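Local coordinates for protein TRAP dicarboxylate transporter-DctP subunit (Desulfovibrio salexigens, PDB 4N6D) that probably captures an organic acid solute in the periplasm and hands it to a TRAP transporter for uptake, at residues Leu104-Glu109 and Glu309-Lys314; Thr129-Lys134 and Leu326-Glu331; Glu211-Lys214 and Phe218-Ile221; Ala279-Lys282 and Ser286-Met289. One frame throughout, in Å; residues are numbered along the deposited sequence. Where two conformers were deposited one is given.

Contact 1: Leu104-Glu109 and Glu309-Lys314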
loop_
_atom_site.group_PDB
_atom_site.type_symbol
_atom_site.label_atom_id
_atom_site.label_comp_id
_atom_site.label_asym_id
_atom_site.label_seq_id
_atom_site.Cartn_x
_atom_site.Cartn_y
_atom_site.Cartn_z
ATOM N N LEU A 104 6.775 -14.158 0.375
ATOM C CA LEU A 104 6.807 -13.715 1.782
ATOM C C LEU A 104 6.151 -12.362 1.942
ATOM O O LEU A 104 5.198 -12.227 2.718
ATOM C CB LEU A 104 8.228 -13.661 2.343
ATOM C CG LEU A 104 8.215 -13.440 3.865
ATOM C CD1 LEU A 104 9.201 -14.376 4.535
ATOM C CD2 LEU A 104 8.544 -12.009 4.130
ATOM N N SER A 105 6.654 -11.351 1.222
ATOM C CA SER A 105 6.210 -9.977 1.446
ATOM C C SER A 105 4.762 -9.745 1.065
ATOM O O SER A 105 4.133 -8.818 1.577
ATOM C CB SER A 105 7.103 -8.971 0.716
ATOM O OG SER A 105 8.466 -9.100 1.143
ATOM N N SER A 106 4.234 -10.571 0.164
ATOM C CA SER A 106 2.819 -10.506 -0.215
ATOM C C SER A 106 1.852 -10.712 0.969
ATOM O O SER A 106 0.652 -10.488 0.847
ATOM C CB SER A 106 2.517 -11.516 -1.316
ATOM O OG SER A 106 2.770 -12.842 -0.897
ATOM N N VAL A 107 2.378 -11.157 2.109
ATOM C CA VAL A 107 1.532 -11.306 3.293
ATOM C C VAL A 107 0.862 -9.974 3.572
ATOM O O VAL A 107 -0.298 -9.913 4.061
ATOM C CB VAL A 107 2.343 -11.796 4.518
ATOM C CG1 VAL A 107 3.315 -10.737 4.995
ATOM C CG2 VAL A 107 1.409 -12.225 5.642
ATOM N N PHE A 108 1.547 -8.879 3.228
ATOM C CA PHE A 108 1.002 -7.549 3.518
ATOM C C PHE A 108 -0.130 -7.113 2.596
ATOM O O PHE A 108 -0.666 -6.008 2.762
ATOM C CB PHE A 108 2.088 -6.473 3.559
ATOM C CG PHE A 108 2.677 -6.307 4.912
ATOM C CD1 PHE A 108 2.105 -5.426 5.805
ATOM C CD2 PHE A 108 3.744 -7.078 5.322
ATOM C CE1 PHE A 108 2.608 -5.280 7.079
ATOM C CE2 PHE A 108 4.256 -6.920 6.628
ATOM C CZ PHE A 108 3.655 -6.033 7.489
ATOM N N GLU A 109 -0.515 -7.964 1.648
ATOM C CA GLU A 109 -1.723 -7.735 0.829
ATOM C C GLU A 109 -3.014 -8.206 1.518
ATOM O O GLU A 109 -4.091 -7.843 1.115
ATOM C CB GLU A 109 -1.586 -8.454 -0.510
ATOM C CG GLU A 109 -0.377 -8.010 -1.298
ATOM C CD GLU A 109 0.066 -9.020 -2.344
ATOM O OE1 GLU A 109 -0.728 -9.912 -2.697
ATOM O OE2 GLU A 109 1.219 -8.916 -2.803
ATOM N N GLU A 309 -5.795 -18.410 4.358
ATOM C CA GLU A 309 -5.439 -19.820 4.167
ATOM C C GLU A 309 -4.832 -20.071 2.777
ATOM O O GLU A 309 -3.880 -20.842 2.666
ATOM C CB GLU A 309 -6.650 -20.713 4.410
ATOM C CG GLU A 309 -7.253 -20.552 5.812
ATOM C CD GLU A 309 -6.301 -20.908 6.950
ATOM O OE1 GLU A 309 -5.366 -21.681 6.715
ATOM O OE2 GLU A 309 -6.483 -20.384 8.082
ATOM N N ASP A 310 -5.362 -19.406 1.745
ATOM C CA ASP A 310 -4.805 -19.466 0.392
ATOM C C ASP A 310 -3.382 -18.960 0.403
ATOM O O ASP A 310 -2.474 -19.575 -0.164
ATOM C CB ASP A 310 -5.658 -18.619 -0.552
ATOM C CG ASP A 310 -5.073 -18.501 -1.947
ATOM O OD1 ASP A 310 -4.843 -19.542 -2.610
ATOM O OD2 ASP A 310 -4.851 -17.356 -2.380
ATOM N N TRP A 311 -3.160 -17.832 1.066
ATOM C CA TRP A 311 -1.818 -17.269 1.090
ATOM C C TRP A 311 -0.840 -18.222 1.776
ATOM O O TRP A 311 0.282 -18.420 1.309
ATOM C CB TRP A 311 -1.798 -15.877 1.766
ATOM C CG TRP A 311 -0.398 -15.358 1.857
ATOM C CD1 TRP A 311 0.277 -14.647 0.905
ATOM C CD2 TRP A 311 0.518 -15.565 2.924
ATOM N NE1 TRP A 311 1.555 -14.401 1.323
ATOM C CE2 TRP A 311 1.731 -14.946 2.567
ATOM C CE3 TRP A 311 0.425 -16.198 4.163
ATOM C CZ2 TRP A 311 2.848 -14.963 3.394
ATOM C CZ3 TRP A 311 1.531 -16.208 4.988
ATOM C CH2 TRP A 311 2.727 -15.597 4.605
ATOM N N LYS A 312 -1.268 -18.807 2.888
ATOM C CA LYS A 312 -0.416 -19.764 3.601
ATOM C C LYS A 312 -0.038 -20.964 2.740
ATOM O O LYS A 312 1.084 -21.433 2.824
ATOM C CB LYS A 312 -1.098 -20.231 4.883
ATOM C CG LYS A 312 -1.151 -19.198 6.003
ATOM C CD LYS A 312 -1.617 -19.842 7.318
ATOM C CE LYS A 312 -3.004 -20.373 7.240
ATOM N NZ LYS A 312 -3.431 -20.835 8.593
ATOM N N GLU A 313 -0.964 -21.491 1.952
ATOM C CA GLU A 313 -0.627 -22.612 1.057
ATOM C C GLU A 313 0.359 -22.183 -0.008
ATOM O O GLU A 313 1.277 -22.934 -0.374
ATOM C CB GLU A 313 -1.867 -23.188 0.394
ATOM C CG GLU A 313 -2.817 -23.837 1.372
ATOM C CD GLU A 313 -2.936 -25.328 1.166
ATOM O OE1 GLU A 313 -3.279 -25.742 0.045
ATOM O OE2 GLU A 313 -2.715 -26.082 2.131
ATOM N N LYS A 314 0.167 -20.982 -0.528
ATOM C CA LYS A 314 1.098 -20.427 -1.515
ATOM C C LYS A 314 2.491 -20.224 -0.944
ATOM O O LYS A 314 3.490 -20.477 -1.626
ATOM C CB LYS A 314 0.531 -19.122 -2.071
ATOM C CG LYS A 314 -0.558 -19.343 -3.117
ATOM C CD LYS A 314 -1.426 -18.110 -3.384
ATOM C CE LYS A 314 -2.377 -18.382 -4.554
ATOM N NZ LYS A 314 -3.361 -17.293 -4.783
#
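Val107 packs against the Trp311 indole, and this is the tight part of the contact. Its CB stands 3.3 Å above the ring plane, off toward the rim, and lies 3.4 Å from Trp311 CZ2. A branch of the same valine makes a CH-pi contact: Val107 CG2 is 3.9 Å from the centroid of the six-membered ring of Trp311, 15° off the normal. The indole edge is held by Ser106. Trp311 NE1 donates to Ser106 OG at 3.0 Å, and the hydroxyl oxygen lies in the ring plane, with an N-H...O angle of 149°. Ser106 OG is also bonded to Phe102 O, so two partners grip it. Trp311 reaches the loop because its CG is anti to the backbone N (chi1 176°). The outer side of helix 294-317 is looser and more polar. There Lys314 NZ bridges to Asp310 OD2 at 2.8 Å, on the syn lone pair of that oxygen, and does not touch the loop. Val325 and Leu326 of helix 322-337 also pack on Val107. A short 3-10 turn, after strand 90-94, is thus pinned by a tryptophan from helix 294-317, within the periplasmic solute-binding fold of family 7.

Contact 2: Thr129-Lys134 and Leu326-Glu331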
loop_
_atom_site.group_PDB
_atom_site.type_symbol
_atom_site.label_atom_id
_atom_site.label_comp_id
_atom_site.label_asym_id
_atom_site.label_seq_id
_atom_site.Cartn_x
_atom_site.Cartn_y
_atom_site.Cartn_z
ATOM N N THR A 129 13.355 -6.745 6.849
ATOM C CA THR A 129 14.678 -6.713 7.442
ATOM C C THR A 129 14.951 -7.991 8.246
ATOM O O THR A 129 16.084 -8.493 8.290
ATOM C CB THR A 129 14.840 -5.495 8.347
ATOM O OG1 THR A 129 14.781 -4.314 7.531
ATOM C CG2 THR A 129 16.165 -5.557 9.080
ATOM N N LYS A 130 13.907 -8.515 8.871
ATOM C CA LYS A 130 14.031 -9.719 9.669
ATOM C C LYS A 130 14.238 -10.970 8.815
ATOM O O LYS A 130 15.061 -11.827 9.143
ATOM C CB LYS A 130 12.804 -9.902 10.564
ATOM C CG LYS A 130 12.861 -11.176 11.384
ATOM C CD LYS A 130 11.650 -11.358 12.267
ATOM C CE LYS A 130 11.865 -12.539 13.195
ATOM N NZ LYS A 130 10.823 -12.621 14.227
ATOM N N TYR A 131 13.470 -11.076 7.733
ATOM C CA TYR A 131 13.423 -12.301 6.961
ATOM C C TYR A 131 14.369 -12.337 5.776
ATOM O O TYR A 131 14.735 -13.431 5.341
ATOM C CB TYR A 131 11.988 -12.584 6.475
ATOM C CG TYR A 131 11.129 -13.258 7.525
ATOM C CD1 TYR A 131 10.475 -12.510 8.506
ATOM C CD2 TYR A 131 10.998 -14.632 7.573
ATOM C CE1 TYR A 131 9.695 -13.133 9.499
ATOM C CE2 TYR A 131 10.218 -15.255 8.539
ATOM C CZ TYR A 131 9.571 -14.500 9.502
ATOM O OH TYR A 131 8.826 -15.129 10.480
ATOM N N GLN A 132 14.767 -11.168 5.275
ATOM C CA GLN A 132 15.644 -11.083 4.098
ATOM C C GLN A 132 15.215 -12.092 3.035
ATOM O O GLN A 132 16.000 -12.922 2.604
ATOM C CB GLN A 132 17.092 -11.338 4.510
ATOM C CG GLN A 132 17.641 -10.314 5.489
ATOM C CD GLN A 132 17.838 -8.962 4.854
ATOM O OE1 GLN A 132 17.195 -7.982 5.226
ATOM N NE2 GLN A 132 18.723 -8.899 3.881
ATOM N N PRO A 133 13.948 -12.021 2.595
ATOM C CA PRO A 133 13.480 -13.104 1.730
ATOM C C PRO A 133 14.165 -13.132 0.361
ATOM O O PRO A 133 14.515 -12.099 -0.240
ATOM C CB PRO A 133 11.988 -12.818 1.592
ATOM C CG PRO A 133 11.863 -11.392 1.829
ATOM C CD PRO A 133 12.887 -11.043 2.868
ATOM N N LYS A 134 14.364 -14.338 -0.128
ATOM C CA LYS A 134 15.110 -14.518 -1.359
ATOM C C LYS A 134 14.395 -13.957 -2.581
ATOM O O LYS A 134 15.016 -13.800 -3.652
ATOM C CB LYS A 134 15.438 -15.990 -1.562
ATOM C CG LYS A 134 14.260 -16.910 -1.451
ATOM C CD LYS A 134 14.725 -18.363 -1.410
ATOM C CE LYS A 134 14.585 -19.010 -2.765
ATOM N NZ LYS A 134 13.161 -19.154 -3.163
ATOM N N LEU A 326 2.857 -14.802 9.723
ATOM C CA LEU A 326 1.639 -14.130 10.183
ATOM C C LEU A 326 1.735 -13.749 11.656
ATOM O O LEU A 326 1.290 -12.694 12.062
ATOM C CB LEU A 326 0.403 -14.997 9.964
ATOM C CG LEU A 326 -0.023 -15.154 8.497
ATOM C CD1 LEU A 326 -0.871 -16.385 8.275
ATOM C CD2 LEU A 326 -0.733 -13.909 8.016
ATOM N N SER A 327 2.305 -14.618 12.468
ATOM C CA SER A 327 2.521 -14.289 13.876
ATOM C C SER A 327 3.378 -13.042 13.994
ATOM O O SER A 327 3.056 -12.097 14.722
ATOM C CB SER A 327 3.231 -15.425 14.588
ATOM O OG SER A 327 2.402 -16.560 14.689
ATOM N N ASP A 328 4.500 -13.050 13.293
ATOM C CA ASP A 328 5.408 -11.926 13.350
ATOM C C ASP A 328 4.768 -10.622 12.875
ATOM O O ASP A 328 5.051 -9.556 13.418
ATOM C CB ASP A 328 6.661 -12.216 12.534
ATOM C CG ASP A 328 7.563 -13.227 13.196
ATOM O OD1 ASP A 328 7.342 -13.535 14.391
ATOM O OD2 ASP A 328 8.511 -13.696 12.512
ATOM N N VAL A 329 3.886 -10.708 11.886
ATOM C CA VAL A 329 3.216 -9.525 11.358
ATOM C C VAL A 329 2.325 -8.923 12.450
ATOM O O VAL A 329 2.314 -7.705 12.631
ATOM C CB VAL A 329 2.393 -9.842 10.100
ATOM C CG1 VAL A 329 1.488 -8.678 9.710
ATOM C CG2 VAL A 329 3.350 -10.144 8.944
ATOM N N GLU A 330 1.595 -9.764 13.174
ATOM C CA GLU A 330 0.713 -9.235 14.230
ATOM C C GLU A 330 1.538 -8.580 15.344
ATOM O O GLU A 330 1.139 -7.565 15.928
ATOM C CB GLU A 330 -0.200 -10.328 14.800
ATOM C CG GLU A 330 -1.038 -9.908 16.017
ATOM C CD GLU A 330 -2.135 -8.886 15.733
ATOM O OE1 GLU A 330 -2.328 -8.460 14.574
ATOM O OE2 GLU A 330 -2.836 -8.535 16.700
ATOM N N GLU A 331 2.675 -9.180 15.658
ATOM C CA GLU A 331 3.554 -8.609 16.669
ATOM C C GLU A 331 3.980 -7.205 16.230
ATOM O O GLU A 331 3.983 -6.275 17.036
ATOM C CB GLU A 331 4.772 -9.507 16.910
ATOM C CG GLU A 331 5.813 -8.908 17.883
ATOM C CD GLU A 331 6.988 -9.815 18.175
ATOM O OE1 GLU A 331 7.216 -10.778 17.414
ATOM O OE2 GLU A 331 7.684 -9.573 19.198
#
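Asp328 meets Lys130 and Tyr131 through one oxygen, OD2, which accepts from both. Tyr131 OH donates to Asp328 OD2 at 2.5 Å, a short bond. The hydroxyl comes from above the carboxylate plane, 37° out of it, and ring and carboxylate are turned 52° apart. Lys130 NZ adds a salt bridge to Asp328 OD2 at 3.1 Å. Its hydrogen bond is weak, so the link is probably mostly charge attraction. The lysine chain is extended, with CG anti to the backbone N (chi1 178°), and it crosses Asp328 at about a right angle. Asp328 OD1 is 3.6 Å from Lys130 NZ. The ammonium group should stabilise the ionised carboxylate, and Tyr131 adds a neutral donor. Glu331 OE1 is 5.2 Å from Lys130 NZ, too far for a bridge, but its opposite charge may add a weak, longer-range attraction for the ammonium group.

Other polar groups are satisfied within their own helices. Thr129 OG1 bonds to Trp125 O. Glu330 OE2 makes a salt bridge to Arg333. In the backbone, Glu330 N and Glu331 N bond to Leu326 O and Ser327 O.

This polar group lies at the surface. It joins the C-terminal end of helix 117-131 to the middle of helix 322-337. Beneath it the packing is apolar: Tyr131 also rests on Leu104, Ala324 and Val325, and Val329 touches Leu127, Leu112 and Phe114. Leu326 continues that layer onto helix 294-317, touching Ile308.

Contact 3: Glu211-Lys214 and Phe218-Ile221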
loop_
_atom_site.group_PDB
_atom_site.type_symbol
_atom_site.label_atom_id
_atom_site.label_comp_id
_atom_site.label_asym_id
_atom_site.label_seq_id
_atom_site.Cartn_x
_atom_site.Cartn_y
_atom_site.Cartn_z
ATOM N N GLU A 211 -7.972 8.675 0.166
ATOM C CA GLU A 211 -7.470 9.868 -0.514
ATOM C C GLU A 211 -8.254 10.180 -1.795
ATOM O O GLU A 211 -8.238 11.316 -2.269
ATOM C CB GLU A 211 -5.961 9.804 -0.810
ATOM C CG GLU A 211 -5.601 9.141 -2.076
ATOM C CD GLU A 211 -5.501 7.683 -1.905
ATOM O OE1 GLU A 211 -5.869 7.217 -0.797
ATOM O OE2 GLU A 211 -5.033 7.020 -2.856
ATOM N N VAL A 212 -8.926 9.184 -2.365
ATOM C CA VAL A 212 -9.634 9.405 -3.631
ATOM C C VAL A 212 -10.838 10.339 -3.442
ATOM O O VAL A 212 -11.366 10.899 -4.399
ATOM C CB VAL A 212 -10.099 8.074 -4.278
ATOM C CG1 VAL A 212 -8.908 7.168 -4.562
ATOM C CG2 VAL A 212 -11.101 7.365 -3.396
ATOM N N LEU A 213 -11.278 10.492 -2.200
ATOM C CA LEU A 213 -12.420 11.353 -1.915
ATOM C C LEU A 213 -12.168 12.790 -2.355
ATOM O O LEU A 213 -13.072 13.452 -2.885
ATOM C CB LEU A 213 -12.781 11.283 -0.422
ATOM C CG LEU A 213 -13.469 9.956 -0.066
ATOM C CD1 LEU A 213 -13.515 9.756 1.437
ATOM C CD2 LEU A 213 -14.889 9.859 -0.698
ATOM N N LYS A 214 -10.937 13.258 -2.146
ATOM C CA LYS A 214 -10.490 14.558 -2.624
ATOM C C LYS A 214 -9.761 14.450 -3.962
ATOM O O LYS A 214 -10.071 15.180 -4.887
ATOM C CB LYS A 214 -9.546 15.226 -1.626
ATOM C CG LYS A 214 -9.050 16.582 -2.094
ATOM C CD LYS A 214 -8.136 17.255 -1.080
ATOM C CE LYS A 214 -7.637 18.601 -1.620
ATOM N NZ LYS A 214 -6.700 19.244 -0.661
ATOM N N PHE A 218 -14.256 11.949 -5.465
ATOM C CA PHE A 218 -15.317 10.973 -5.241
ATOM C C PHE A 218 -16.291 11.379 -4.135
ATOM O O PHE A 218 -17.414 10.884 -4.080
ATOM C CB PHE A 218 -14.747 9.576 -4.999
ATOM C CG PHE A 218 -14.380 8.868 -6.262
ATOM C CD1 PHE A 218 -15.361 8.522 -7.173
ATOM C CD2 PHE A 218 -13.068 8.560 -6.547
ATOM C CE1 PHE A 218 -15.031 7.885 -8.342
ATOM C CE2 PHE A 218 -12.736 7.923 -7.720
ATOM C CZ PHE A 218 -13.716 7.592 -8.614
ATOM N N ALA A 219 -15.881 12.296 -3.264
ATOM C CA ALA A 219 -16.737 12.736 -2.179
ATOM C C ALA A 219 -17.964 13.491 -2.683
ATOM O O ALA A 219 -18.950 13.583 -1.970
ATOM C CB ALA A 219 -15.970 13.606 -1.215
ATOM N N GLU A 220 -17.922 14.023 -3.907
ATOM C CA GLU A 220 -19.088 14.730 -4.415
ATOM C C GLU A 220 -20.266 13.778 -4.512
ATOM O O GLU A 220 -21.407 14.167 -4.292
ATOM C CB GLU A 220 -18.838 15.384 -5.773
ATOM C CG GLU A 220 -20.035 16.220 -6.247
ATOM C CD GLU A 220 -19.673 17.226 -7.305
ATOM O OE1 GLU A 220 -18.612 17.070 -7.931
ATOM O OE2 GLU A 220 -20.459 18.178 -7.509
ATOM N N ILE A 221 -19.963 12.531 -4.845
ATOM C CA ILE A 221 -20.971 11.518 -5.079
ATOM C C ILE A 221 -21.133 10.569 -3.892
ATOM O O ILE A 221 -22.257 10.221 -3.524
ATOM C CB ILE A 221 -20.601 10.693 -6.323
ATOM C CG1 ILE A 221 -20.537 11.601 -7.550
ATOM C CG2 ILE A 221 -21.603 9.570 -6.523
ATOM C CD1 ILE A 221 -20.018 10.888 -8.782
#
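The Phe218 ring is met at its edge by Val212. The carbonyl oxygen Val212 O lies near the ring plane, 3.6 Å from Phe218 CD2. The Val212 side chain reaches the same rim, with CB 3.8 Å from Phe218 CD2 and CG2 a little further off. The two side chains cross obliquely. The valine meets the ring at its rim, at CD2, and does not stack over a face. Met191, Thr194 and Leu198 also pack on the Phe218 side chain. Phe218 CG is anti to the carbonyl carbon and beside the backbone N (chi1 -81°), which helps bring CD2 near Val212 O, the acceptor of that N-H.

Leu213 holds the second strip of the contact. Its CD2 lies 3.7 Å from Ala219 CA and 3.9 Å from Ala219 CB.

Two backbone bonds tie the chain together. Phe218 N donates to Val212 O at 3.3 Å, with an N-H...O angle of 165°. Ala219 N donates to Leu213 O at 3.1 Å, in the carbonyl plane and on a lone pair. Both join residues six apart, and so close the turn behind the helix end. Leu213 also touches Met153 of strand 151-154 and Ser277 of helix 249-285.

The result is a wide turn, closed by paired i to i+6 backbone bonds, that follows the short helix 212-215 and leads toward strand 224-226, as a buried connection in the solute-binding fold.

Contact 4: Ala279-Lys282 and Ser286-Met289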
loop_
_atom_site.group_PDB
_atom_site.type_symbol
_atom_site.label_atom_id
_atom_site.label_comp_id
_atom_site.label_asym_id
_atom_site.label_seq_id
_atom_site.Cartn_x
_atom_site.Cartn_y
_atom_site.Cartn_z
ATOM N N ALA A 279 -10.769 15.883 5.665
ATOM C CA ALA A 279 -11.149 17.200 6.180
ATOM C C ALA A 279 -11.715 18.042 5.041
ATOM O O ALA A 279 -12.724 18.724 5.217
ATOM C CB ALA A 279 -9.967 17.886 6.834
ATOM N N TRP A 280 -11.078 17.982 3.868
ATOM C CA TRP A 280 -11.577 18.713 2.693
ATOM C C TRP A 280 -12.996 18.251 2.330
ATOM O O TRP A 280 -13.890 19.063 2.113
ATOM C CB TRP A 280 -10.634 18.507 1.521
ATOM C CG TRP A 280 -11.044 19.111 0.200
ATOM C CD1 TRP A 280 -10.713 20.343 -0.277
ATOM C CD2 TRP A 280 -11.823 18.480 -0.825
ATOM N NE1 TRP A 280 -11.251 20.527 -1.534
ATOM C CE2 TRP A 280 -11.930 19.392 -1.891
ATOM C CE3 TRP A 280 -12.432 17.226 -0.948
ATOM C CZ2 TRP A 280 -12.634 19.099 -3.050
ATOM C CZ3 TRP A 280 -13.132 16.941 -2.108
ATOM C CH2 TRP A 280 -13.219 17.866 -3.139
ATOM N N ALA A 281 -13.189 16.939 2.298
ATOM C CA ALA A 281 -14.470 16.371 1.926
ATOM C C ALA A 281 -15.553 16.702 2.955
ATOM O O ALA A 281 -16.709 16.908 2.589
ATOM C CB ALA A 281 -14.337 14.863 1.759
ATOM N N LYS A 282 -15.191 16.710 4.239
ATOM C CA LYS A 282 -16.148 17.036 5.276
ATOM C C LYS A 282 -16.566 18.509 5.155
ATOM O O LYS A 282 -17.746 18.852 5.253
ATOM C CB LYS A 282 -15.564 16.752 6.659
ATOM C CG LYS A 282 -16.620 16.751 7.736
ATOM C CD LYS A 282 -16.073 16.416 9.116
ATOM C CE LYS A 282 -17.230 16.204 10.084
ATOM N NZ LYS A 282 -16.832 16.398 11.502
ATOM N N SER A 286 -19.894 17.598 3.650
ATOM C CA SER A 286 -20.405 17.040 4.903
ATOM C C SER A 286 -20.476 15.521 4.872
ATOM O O SER A 286 -21.503 14.929 5.213
ATOM C CB SER A 286 -21.789 17.606 5.230
ATOM O OG SER A 286 -21.740 19.003 5.461
ATOM N N ILE A 287 -19.378 14.891 4.469
ATOM C CA ILE A 287 -19.308 13.454 4.467
ATOM C C ILE A 287 -19.416 12.954 5.895
ATOM O O ILE A 287 -19.141 13.684 6.854
ATOM C CB ILE A 287 -17.999 12.936 3.804
ATOM C CG1 ILE A 287 -16.768 13.436 4.552
ATOM C CG2 ILE A 287 -17.939 13.356 2.335
ATOM C CD1 ILE A 287 -15.537 12.575 4.356
ATOM N N GLU A 288 -19.823 11.694 6.025
ATOM C CA GLU A 288 -19.968 11.057 7.326
ATOM C C GLU A 288 -19.060 9.841 7.395
ATOM O O GLU A 288 -19.044 9.026 6.477
ATOM C CB GLU A 288 -21.420 10.625 7.565
ATOM C CG GLU A 288 -21.612 9.928 8.905
ATOM C CD GLU A 288 -23.006 9.365 9.107
ATOM O OE1 GLU A 288 -23.918 9.702 8.319
ATOM O OE2 GLU A 288 -23.179 8.577 10.069
ATOM N N MET A 289 -18.314 9.737 8.489
ATOM C CA MET A 289 -17.474 8.572 8.752
ATOM C C MET A 289 -18.252 7.554 9.564
ATOM O O MET A 289 -18.841 7.876 10.587
ATOM C CB MET A 289 -16.217 8.977 9.513
ATOM C CG MET A 289 -15.453 10.130 8.910
ATOM S SD MET A 289 -14.893 9.843 7.221
ATOM C CE MET A 289 -13.874 8.362 7.433
HETATM O O HOH W 1 -19.250 20.194 7.262
#
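Apolar contact is made by Ile287, which folds back on the helix. Its CD1 lies 3.7 Å from Ala281 CB, and its CG2 is 3.9 Å from the same atom. Ile287 CG1 sits 3.6 Å from Lys282 N, against the helix backbone. CG1 lies between the backbone N and the carbonyl carbon (chi1 61°), which lays it on the Lys282 backbone, and the chain then carries CD1 on to Ala281 CB. The Lys282 chain leaves the contact extended; only its first carbons stay near Ile287.

Hydrogen bonding is by the backbone. Ser286 N donates to Lys282 O at 3.0 Å. The bond is bent, with an N-H...O angle of 133°. Its donor stands above the carbonyl plane, 42° out of it, and not on a lone pair. Ser286 CA makes a CH...O contact with the same oxygen, 3.2 Å from Lys282 O. Ser286 has positive phi, the left-handed backbone that ends the helix.

Water adds to the grip on this carbonyl: one molecule donates to Lys282 O at 2.8 Å. Its approach to Ser286 OG is doubtful, because that serine was modelled in two conformers.

Helix 249-285 ends here, and the chain passes through Ser286 and Ile287 into strand 288-290, an outer strand of the four-stranded sheet, parallel to strand 224-226. Glu288 is backbone-bonded to Arg223 and Glu225, and its carboxylate bridges to Arg159. Ile287 lies between helix and sheet, touching Leu278 and Glu225.

Overall arrangement
The four contacts form two pairs on opposite sides of the chain's centre. Contacts 1 and 2 touch through Leu104 with Tyr131 and Val107 with Leu326, so their elements pack side by side. Contact 1 is buried, with an aromatic ring, a valine and one hydroxyl bond. Contact 2 is at the surface and rests on a carboxylate with two donors. Contacts 3 and 4 also touch, through Ala219 with Ala281 and Lys214 with Trp280. Contact 3 is buried; contact 4 is only partly so. Both join residues close in sequence and combine backbone bonds with apolar contacts, whereas contacts 1 and 2 join distant parts through side chains.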